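Side-chain contacts in sulfatase (Bacteroides fragilis CAG:558, PDB 6USS), which probably hydrolyses aryl sulfate esters as a calcium-dependent gut bacterial arylsulfatase of the sulfatase family, crystallised here with its catalytic residue replaced: residues P219-Y224 and S232-L237; A242-K247 and D307-A312; K270-K275 and M295-G300. The protein carries 1 engineered substitution. All coordinates share one frame; numbering follows the deposited sequence.

Overall arrangement
Helix 231-247 serves interactions 1 and 2, helix 283-308 interactions 2 and 3, both in the sulfatase domain. Interaction 1 comes first along the chain and closes a short loop, folding residues 219-224 back onto the early turns of helix 231-247. Interaction 2 joins the C-terminal part of that helix to the end of helix 283-308, spanning about sixty residues. Within that span lies interaction 3, where the lead-in to helix 273-279 meets the middle of helix 283-308. Interactions 1 and 3 touch: Glu233 forms a salt bridge with Lys297, and Thr236 probably hydrogen-bonds Ser298, so the start of helix 231-247 is also tied to the middle of helix 283-308.

Interaction 1: residues P219-Y224 and S232-L237; sequences PGLDKY and SEALTL
Tyr224 lays one face of its ring over Ala234, whose CB sits 3.9 Å from the ring centroid and only 10° off the normal, a CH-pi contact centred on the ring. This is the tightly packed half of the contact. The opposite face is backed by the aliphatic CG of Lys223, displaced toward the rim, and the carbonyl O of Leu221 lies at the ring edge, in its plane, so the ring is bounded on both faces. With CG beside the backbone N (chi1 -59°), the tyrosine projects from the 3-10 turn toward the helix. Leu221 extends the apolar patch: its CD1 reaches Ala234 CB at 4.1 Å and Leu235 CD2 at 4.0 Å, the two leucines crossing at about a right angle. Leu235 starts out pointing away from the loop, and its CD2 branch alone comes back to meet Leu221. Tyr204 packs on Leu221, Tyr224 and Ala234 from an earlier part of the same long loop.

The looser side lies toward Leu237, which is partly exposed. Here the tyrosine OH approaches Leu237 CB at 3.6 Å, while CE1 meets Leu237 CD1 obliquely at 4.2 Å. The hydroxyl is hydrogen-bonded to Glu238, one residue farther along the helix, which fixes the polar end of a ring whose two faces are lined by hydrocarbon.

The arrangement is a loop folded back on the helix that follows it, helix 231-247 of the sulfatase domain, with a backbone bond from Tyr224 N to Leu221 O (3.0 Å) shaping the turn. Between the two segments the attraction is apolar and aromatic, so cohesion rests on shape and on the exclusion of water, while the hydroxyl bond to Glu238 probably helps fix the ring's orientation.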
loop_
_atom_site.group_PDB
_atom_site.type_symbol
_atom_site.label_atom_id
_atom_site.label_comp_id
_atom_site.label_asym_id
_atom_site.label_seq_id
_atom_site.Cartn_x
_atom_site.Cartn_y
_atom_site.Cartn_z
ATOM N N PRO A 219 15.866 -5.007 -2.931
ATOM C CA PRO A 219 14.789 -5.996 -2.865
ATOM C C PRO A 219 13.885 -5.885 -4.090
ATOM O O PRO A 219 13.958 -4.934 -4.872
ATOM C CB PRO A 219 14.048 -5.606 -1.578
ATOM C CG PRO A 219 14.257 -4.116 -1.469
ATOM C CD PRO A 219 15.546 -3.775 -2.177
ATOM N N GLY A 220 13.039 -6.898 -4.261
ATOM C CA GLY A 220 12.015 -6.822 -5.282
ATOM C C GLY A 220 12.443 -7.162 -6.694
ATOM O O GLY A 220 11.666 -6.927 -7.624
ATOM N N LEU A 221 13.644 -7.714 -6.897
ATOM C CA LEU A 221 14.129 -8.029 -8.240
ATOM C C LEU A 221 14.690 -9.446 -8.293
ATOM O O LEU A 221 15.670 -9.718 -9.006
ATOM C CB LEU A 221 15.178 -7.014 -8.688
ATOM C CG LEU A 221 14.701 -5.560 -8.682
ATOM C CD1 LEU A 221 15.873 -4.624 -8.908
ATOM C CD2 LEU A 221 13.592 -5.334 -9.729
ATOM N N ASP A 222 14.067 -10.356 -7.538
ATOM C CA ASP A 222 14.625 -11.688 -7.353
ATOM C C ASP A 222 14.731 -12.440 -8.680
ATOM O O ASP A 222 15.699 -13.177 -8.903
ATOM C CB ASP A 222 13.786 -12.470 -6.334
ATOM C CG ASP A 222 13.862 -11.887 -4.889
ATOM O OD1 ASP A 222 14.127 -10.674 -4.690
ATOM O OD2 ASP A 222 13.636 -12.666 -3.937
ATOM N N LYS A 223 13.773 -12.243 -9.594
ATOM C CA LYS A 223 13.822 -12.982 -10.853
ATOM C C LYS A 223 14.958 -12.534 -11.773
ATOM O O LYS A 223 15.205 -13.201 -12.784
ATOM C CB LYS A 223 12.483 -12.882 -11.598
ATOM C CG LYS A 223 12.150 -11.483 -12.149
ATOM C CD LYS A 223 10.959 -11.530 -13.131
ATOM C CE LYS A 223 10.013 -10.317 -12.981
ATOM N NZ LYS A 223 8.974 -10.377 -11.873
ATOM N N TYR A 224 15.648 -11.434 -11.475
ATOM C CA TYR A 224 16.789 -11.022 -12.285
ATOM C C TYR A 224 18.110 -11.516 -11.717
ATOM O O TYR A 224 19.157 -11.275 -12.330
ATOM C CB TYR A 224 16.828 -9.494 -12.430
ATOM C CG TYR A 224 15.588 -8.921 -13.074
ATOM C CD1 TYR A 224 15.469 -8.856 -14.453
ATOM C CD2 TYR A 224 14.529 -8.448 -12.301
ATOM C CE1 TYR A 224 14.328 -8.340 -15.052
ATOM C CE2 TYR A 224 13.388 -7.929 -12.892
ATOM C CZ TYR A 224 13.293 -7.882 -14.273
ATOM O OH TYR A 224 12.162 -7.383 -14.891
ATOM N N SER A 232 19.489 -0.736 -13.341
ATOM C CA SER A 232 18.703 0.288 -14.028
ATOM C C SER A 232 17.833 -0.306 -15.118
ATOM O O SER A 232 16.760 0.234 -15.412
ATOM C CB SER A 232 19.630 1.353 -14.635
ATOM O OG SER A 232 20.667 1.693 -13.733
ATOM N N GLU A 233 18.300 -1.387 -15.753
ATOM C CA GLU A 233 17.483 -2.094 -16.735
ATOM C C GLU A 233 16.351 -2.846 -16.046
ATOM O O GLU A 233 15.185 -2.760 -16.466
ATOM C CB GLU A 233 18.355 -3.054 -17.556
ATOM C CG GLU A 233 17.650 -3.785 -18.713
ATOM C CD GLU A 233 16.994 -2.840 -19.728
ATOM O OE1 GLU A 233 17.513 -1.723 -19.963
ATOM O OE2 GLU A 233 15.942 -3.210 -20.297
ATOM N N ALA A 234 16.676 -3.569 -14.967
ATOM C CA ALA A 234 15.654 -4.276 -14.204
ATOM C C ALA A 234 14.567 -3.323 -13.728
ATOM O O ALA A 234 13.370 -3.634 -13.811
ATOM C CB ALA A 234 16.282 -4.991 -13.007
ATOM N N LEU A 235 14.964 -2.157 -13.224
ATOM C CA LEU A 235 13.984 -1.195 -12.739
ATOM C C LEU A 235 13.072 -0.733 -13.863
ATOM O O LEU A 235 11.856 -0.603 -13.670
ATOM C CB LEU A 235 14.694 -0.002 -12.088
ATOM C CG LEU A 235 15.440 -0.304 -10.786
ATOM C CD1 LEU A 235 16.072 0.958 -10.190
ATOM C CD2 LEU A 235 14.481 -0.966 -9.792
ATOM N N THR A 236 13.641 -0.490 -15.049
ATOM C CA THR A 236 12.833 -0.055 -16.185
ATOM C C THR A 236 11.839 -1.133 -16.618
ATOM O O THR A 236 10.678 -0.828 -16.907
ATOM C CB THR A 236 13.741 0.346 -17.348
ATOM O OG1 THR A 236 14.761 1.229 -16.864
ATOM C CG2 THR A 236 12.936 1.046 -18.417
ATOM N N LEU A 237 12.264 -2.399 -16.663
ATOM C CA LEU A 237 11.348 -3.442 -17.110
ATOM C C LEU A 237 10.206 -3.650 -16.121
ATOM O O LEU A 237 9.064 -3.890 -16.536
ATOM C CB LEU A 237 12.096 -4.751 -17.347
ATOM C CG LEU A 237 13.117 -4.652 -18.474
ATOM C CD1 LEU A 237 14.173 -5.749 -18.295
ATOM C CD2 LEU A 237 12.440 -4.731 -19.847
#

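Interaction 2: residues A242-K247 and D307-A312; sequences ALNHAK and DKNGEA
Lys247 stretches across to Asn309 and Glu311, joining the C-terminal part of helix 231-247 to the turn that ends helix 283-308, two neighbouring helices of the alpha/beta sulfatase domain, whose fold belongs to the alkaline phosphatase clan. The first shell is almost entirely this one lysine. Its NZ gives a weak hydrogen bond to the carbonyl O of Asn309 at 3.3 Å and lies 3.7 Å from Asn309 CB. Along the lysine's methylenes, CG and CE each pass Glu311 OE1 at 3.6 Å. The charged ends themselves stay 4.9 Å apart, NZ to OE1, so the carboxylate probably contributes a favourable field without forming a salt bridge. A bend at chi3 (128°) in the lysine chain carries NZ over to the asparagine.

Asn244, one turn earlier, adds a lighter touch: its OD1 stands 4.0 Å from Asn309 OD1, with the two amide planes 55° apart. Neither amide serves the other.

Their partners lie in the next shell, where both converge on Trp305. Its indole NE1 hydrogen-bonds Asn244 OD1, and its carbonyl O receives Asn309 ND2, so one residue of helix 283-308 orients an amide on each side of the contact. Trp305 also packs against Glu311 and Leu243. On another side of helix 231-247, His245 NE2 hydrogen-bonds Glu176 of the second subunit, placing the helix end beside the dimer partner. Asn309 is the first residue to leave helical geometry, and its carbonyl O, which weakly accepts Lys247 NZ, also has Lys247 CE within 3.4 Å.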
loop_
_atom_site.group_PDB
_atom_site.type_symbol
_atom_site.label_atom_id
_atom_site.label_comp_id
_atom_site.label_asym_id
_atom_site.label_seq_id
_atom_site.Cartn_x
_atom_site.Cartn_y
_atom_site.Cartn_z
ATOM N N ALA A 242 4.480 -2.311 -14.503
ATOM C CA ALA A 242 3.554 -1.607 -13.628
ATOM C C ALA A 242 2.662 -0.668 -14.425
ATOM O O ALA A 242 1.499 -0.447 -14.053
ATOM C CB ALA A 242 4.305 -0.833 -12.550
ATOM N N LEU A 243 3.190 -0.138 -15.536
ATOM C CA LEU A 243 2.450 0.768 -16.405
ATOM C C LEU A 243 1.447 0.016 -17.278
ATOM O O LEU A 243 0.325 0.497 -17.498
ATOM C CB LEU A 243 3.429 1.553 -17.278
ATOM C CG LEU A 243 4.180 2.707 -16.621
ATOM C CD1 LEU A 243 5.090 3.406 -17.628
ATOM C CD2 LEU A 243 3.199 3.697 -16.026
ATOM N N ASN A 244 1.829 -1.158 -17.790
ATOM C CA ASN A 244 0.853 -1.983 -18.492
ATOM C C ASN A 244 -0.313 -2.344 -17.572
ATOM O O ASN A 244 -1.478 -2.197 -17.951
ATOM C CB ASN A 244 1.538 -3.217 -19.070
ATOM C CG ASN A 244 2.430 -2.872 -20.267
ATOM O OD1 ASN A 244 2.097 -1.996 -21.072
ATOM N ND2 ASN A 244 3.572 -3.543 -20.376
ATOM N N HIS A 245 -0.019 -2.755 -16.337
ATOM C CA HIS A 245 -1.077 -3.012 -15.364
ATOM C C HIS A 245 -1.921 -1.763 -15.130
ATOM O O HIS A 245 -3.151 -1.850 -15.024
ATOM C CB HIS A 245 -0.466 -3.514 -14.050
ATOM C CG HIS A 245 -1.342 -4.454 -13.280
ATOM N ND1 HIS A 245 -0.834 -5.509 -12.550
ATOM C CD2 HIS A 245 -2.688 -4.493 -13.114
ATOM C CE1 HIS A 245 -1.833 -6.166 -11.981
ATOM N NE2 HIS A 245 -2.969 -5.570 -12.306
ATOM N N ALA A 246 -1.281 -0.585 -15.077
ATOM C CA ALA A 246 -2.019 0.659 -14.845
ATOM C C ALA A 246 -2.984 0.979 -15.986
ATOM O O ALA A 246 -4.010 1.637 -15.768
ATOM C CB ALA A 246 -1.050 1.819 -14.638
ATOM N N LYS A 247 -2.682 0.524 -17.203
ATOM C CA LYS A 247 -3.618 0.718 -18.299
ATOM C C LYS A 247 -4.951 0.006 -18.048
ATOM O O LYS A 247 -5.975 0.422 -18.598
ATOM C CB LYS A 247 -2.979 0.243 -19.602
ATOM C CG LYS A 247 -2.308 1.319 -20.410
ATOM C CD LYS A 247 -2.089 0.845 -21.844
ATOM C CE LYS A 247 -2.656 1.860 -22.868
ATOM N NZ LYS A 247 -2.763 1.305 -24.273
ATOM N N ASP A 307 4.807 6.663 -25.949
ATOM C CA ASP A 307 4.495 6.850 -27.368
ATOM C C ASP A 307 3.648 5.704 -27.897
ATOM O O ASP A 307 2.656 5.930 -28.597
ATOM C CB ASP A 307 5.774 6.952 -28.219
ATOM C CG ASP A 307 6.495 8.280 -28.061
ATOM O OD1 ASP A 307 5.822 9.314 -27.853
ATOM O OD2 ASP A 307 7.747 8.299 -28.146
ATOM N N LYS A 308 4.014 4.467 -27.557
ATOM C CA LYS A 308 3.401 3.295 -28.163
ATOM C C LYS A 308 2.089 2.885 -27.513
ATOM O O LYS A 308 1.399 2.037 -28.078
ATOM C CB LYS A 308 4.395 2.117 -28.163
ATOM C CG LYS A 308 5.386 2.213 -29.334
ATOM C CD LYS A 308 6.867 2.239 -28.898
ATOM C CE LYS A 308 7.319 0.914 -28.253
ATOM N NZ LYS A 308 8.784 0.887 -27.973
ATOM N N ASN A 309 1.713 3.456 -26.368
ATOM C CA ASN A 309 0.434 3.140 -25.737
ATOM C C ASN A 309 -0.527 4.324 -25.735
ATOM O O ASN A 309 -1.519 4.310 -24.999
ATOM C CB ASN A 309 0.648 2.639 -24.309
ATOM C CG ASN A 309 1.460 1.350 -24.252
ATOM O OD1 ASN A 309 0.901 0.256 -24.214
ATOM N ND2 ASN A 309 2.785 1.479 -24.219
ATOM N N GLY A 310 -0.258 5.345 -26.542
ATOM C CA GLY A 310 -1.169 6.470 -26.654
ATOM C C GLY A 310 -1.246 7.360 -25.431
ATOM O O GLY A 310 -2.263 8.021 -25.220
ATOM N N GLU A 311 -0.194 7.415 -24.621
ATOM C CA GLU A 311 -0.246 8.171 -23.382
ATOM C C GLU A 311 0.610 9.433 -23.409
ATOM O O GLU A 311 0.514 10.246 -22.484
ATOM C CB GLU A 311 0.168 7.271 -22.210
ATOM C CG GLU A 311 -0.562 5.921 -22.144
ATOM C CD GLU A 311 -1.821 5.978 -21.280
ATOM O OE1 GLU A 311 -2.434 4.906 -21.017
ATOM O OE2 GLU A 311 -2.201 7.107 -20.875
ATOM N N ALA A 312 1.406 9.637 -24.462
ATOM C CA ALA A 312 2.397 10.709 -24.469
ATOM C C ALA A 312 1.759 12.094 -24.399
ATOM O O ALA A 312 2.351 13.022 -23.826
ATOM C CB ALA A 312 3.274 10.589 -25.715
#

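Interaction 3: residues K270-K275 and M295-G300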
loop_
_atom_site.group_PDB
_atom_site.type_symbol
_atom_site.label_atom_id
_atom_site.label_comp_id
_atom_site.label_asym_id
_atom_site.label_seq_id
_atom_site.Cartn_x
_atom_site.Cartn_y
_atom_site.Cartn_z
ATOM N N LYS A 270 28.559 -3.196 -19.005
ATOM C CA LYS A 270 29.196 -3.669 -20.232
ATOM C C LYS A 270 28.497 -3.154 -21.492
ATOM O O LYS A 270 29.153 -3.017 -22.531
ATOM C CB LYS A 270 29.253 -5.200 -20.237
ATOM C CG LYS A 270 27.891 -5.874 -19.974
ATOM C CD LYS A 270 28.007 -7.378 -19.680
ATOM C CE LYS A 270 26.700 -8.107 -19.988
ATOM N NZ LYS A 270 26.824 -9.573 -19.738
ATOM N N ARG A 271 27.197 -2.834 -21.413
ATOM C CA ARG A 271 26.485 -2.300 -22.570
ATOM C C ARG A 271 27.143 -1.042 -23.126
ATOM O O ARG A 271 27.037 -0.762 -24.323
ATOM C CB ARG A 271 25.038 -1.995 -22.199
ATOM C CG ARG A 271 24.267 -3.217 -21.767
ATOM C CD ARG A 271 22.818 -2.880 -21.487
ATOM N NE ARG A 271 22.679 -2.115 -20.251
ATOM C CZ ARG A 271 21.536 -1.591 -19.829
ATOM N NH1 ARG A 271 20.424 -1.757 -20.533
ATOM N NH2 ARG A 271 21.504 -0.909 -18.706
ATOM N N PHE A 272 27.821 -0.269 -22.293
ATOM C CA PHE A 272 28.349 1.007 -22.748
ATOM C C PHE A 272 29.804 1.235 -22.381
ATOM O O PHE A 272 30.420 2.163 -22.923
ATOM C CB PHE A 272 27.507 2.161 -22.179
ATOM C CG PHE A 272 26.035 1.870 -22.146
ATOM C CD1 PHE A 272 25.294 1.846 -23.324
ATOM C CD2 PHE A 272 25.391 1.617 -20.948
ATOM C CE1 PHE A 272 23.928 1.575 -23.302
ATOM C CE2 PHE A 272 24.022 1.349 -20.913
ATOM C CZ PHE A 272 23.292 1.335 -22.091
ATOM N N TYR A 273 30.367 0.420 -21.494
ATOM C CA TYR A 273 31.651 0.751 -20.892
ATOM C C TYR A 273 32.740 0.906 -21.948
ATOM O O TYR A 273 33.406 1.946 -22.017
ATOM C CB TYR A 273 32.022 -0.315 -19.874
ATOM C CG TYR A 273 33.396 -0.141 -19.321
ATOM C CD1 TYR A 273 33.655 0.807 -18.338
ATOM C CD2 TYR A 273 34.440 -0.930 -19.770
ATOM C CE1 TYR A 273 34.920 0.967 -17.825
ATOM C CE2 TYR A 273 35.707 -0.785 -19.257
ATOM C CZ TYR A 273 35.944 0.163 -18.287
ATOM O OH TYR A 273 37.210 0.292 -17.785
ATOM N N GLN A 274 32.922 -0.113 -22.794
ATOM C CA GLN A 274 34.036 -0.109 -23.739
ATOM C C GLN A 274 33.938 1.043 -24.730
ATOM O O GLN A 274 34.968 1.564 -25.179
ATOM C CB GLN A 274 34.111 -1.447 -24.485
ATOM C CG GLN A 274 35.392 -1.633 -25.300
ATOM C CD GLN A 274 36.644 -1.469 -24.448
ATOM O OE1 GLN A 274 36.774 -2.074 -23.381
ATOM N NE2 GLN A 274 37.567 -0.641 -24.914
ATOM N N LYS A 275 32.721 1.463 -25.076
ATOM C CA LYS A 275 32.586 2.590 -25.991
ATOM C C LYS A 275 33.295 3.830 -25.448
ATOM O O LYS A 275 34.002 4.529 -26.188
ATOM C CB LYS A 275 31.107 2.875 -26.264
ATOM C CG LYS A 275 30.889 4.125 -27.132
ATOM C CD LYS A 275 29.406 4.407 -27.377
ATOM C CE LYS A 275 28.634 4.588 -26.082
ATOM N NZ LYS A 275 27.220 5.000 -26.372
ATOM N N MET A 295 21.041 5.185 -17.318
ATOM C CA MET A 295 19.945 6.004 -16.819
ATOM C C MET A 295 19.152 6.585 -17.981
ATOM O O MET A 295 17.922 6.499 -18.016
ATOM C CB MET A 295 20.490 7.121 -15.925
ATOM C CG MET A 295 19.446 8.155 -15.513
ATOM S SD MET A 295 19.264 9.507 -16.705
ATOM C CE MET A 295 20.858 10.294 -16.587
ATOM N N ASP A 296 19.852 7.174 -18.952
ATOM C CA ASP A 296 19.185 7.800 -20.085
ATOM C C ASP A 296 18.446 6.776 -20.950
ATOM O O ASP A 296 17.414 7.105 -21.554
ATOM C CB ASP A 296 20.206 8.578 -20.916
ATOM C CG ASP A 296 19.551 9.400 -22.025
ATOM O OD1 ASP A 296 19.116 10.551 -21.749
ATOM O OD2 ASP A 296 19.480 8.903 -23.170
ATOM N N LYS A 297 18.959 5.541 -21.035
ATOM C CA LYS A 297 18.243 4.500 -21.765
ATOM C C LYS A 297 16.918 4.198 -21.097
ATOM O O LYS A 297 15.906 3.966 -21.772
ATOM C CB LYS A 297 19.085 3.229 -21.852
ATOM C CG LYS A 297 18.368 2.049 -22.495
ATOM C CD LYS A 297 19.183 0.761 -22.340
ATOM C CE LYS A 297 18.523 -0.440 -23.027
ATOM N NZ LYS A 297 17.177 -0.769 -22.506
ATOM N N SER A 298 16.908 4.202 -19.760
ATOM C CA SER A 298 15.663 4.022 -19.025
ATOM C C SER A 298 14.658 5.129 -19.368
ATOM O O SER A 298 13.474 4.853 -19.618
ATOM C CB SER A 298 15.964 3.970 -17.527
ATOM O OG SER A 298 14.781 3.961 -16.743
ATOM N N LEU A 299 15.119 6.392 -19.395
ATOM C CA LEU A 299 14.234 7.501 -19.739
ATOM C C LEU A 299 13.651 7.307 -21.129
ATOM O O LEU A 299 12.444 7.472 -21.342
ATOM C CB LEU A 299 14.981 8.828 -19.659
ATOM C CG LEU A 299 14.187 10.085 -20.060
ATOM C CD1 LEU A 299 13.183 10.501 -18.983
ATOM C CD2 LEU A 299 15.115 11.221 -20.379
ATOM N N GLY A 300 14.505 6.959 -22.093
ATOM C CA GLY A 300 14.013 6.671 -23.427
ATOM C C GLY A 300 12.994 5.548 -23.447
ATOM O O GLY A 300 11.992 5.626 -24.158
#
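The backbones stay well apart, Arg271 CA and Lys297 CA being 10.7 Å from each other, so the lead-in to helix 273-279 meets the middle of helix 283-308 through long side chains alone. Lys297 reaches across with CG anti to its backbone N (chi1 175°) and stays extended as far as CE, chi4 then turning NZ aside. Its CD lies 3.3 Å from Arg271 NH1, approaching the guanidinium obliquely, and 4.2 Å from Phe272 CZ, at the ring edge near its plane. Phe272 CZ in turn stands over one face of the guanidinium, toward its rim, while Arg271 CB lies above the centre of the phenyl face.

Within the sulfatase domain Phe272 occupies the N-cap position of helix 273-279 and also packs on Ala290 and Glu293 of helix 283-308. Arg271 NH1 and Lys297 NZ are 3.9 Å apart, a closeness probably offset by Glu233 of helix 231-247, whose OE1 forms salt bridges with both. Asp269 takes Arg271 NH2, and Asp301, one turn on from Lys297, takes its ammonium.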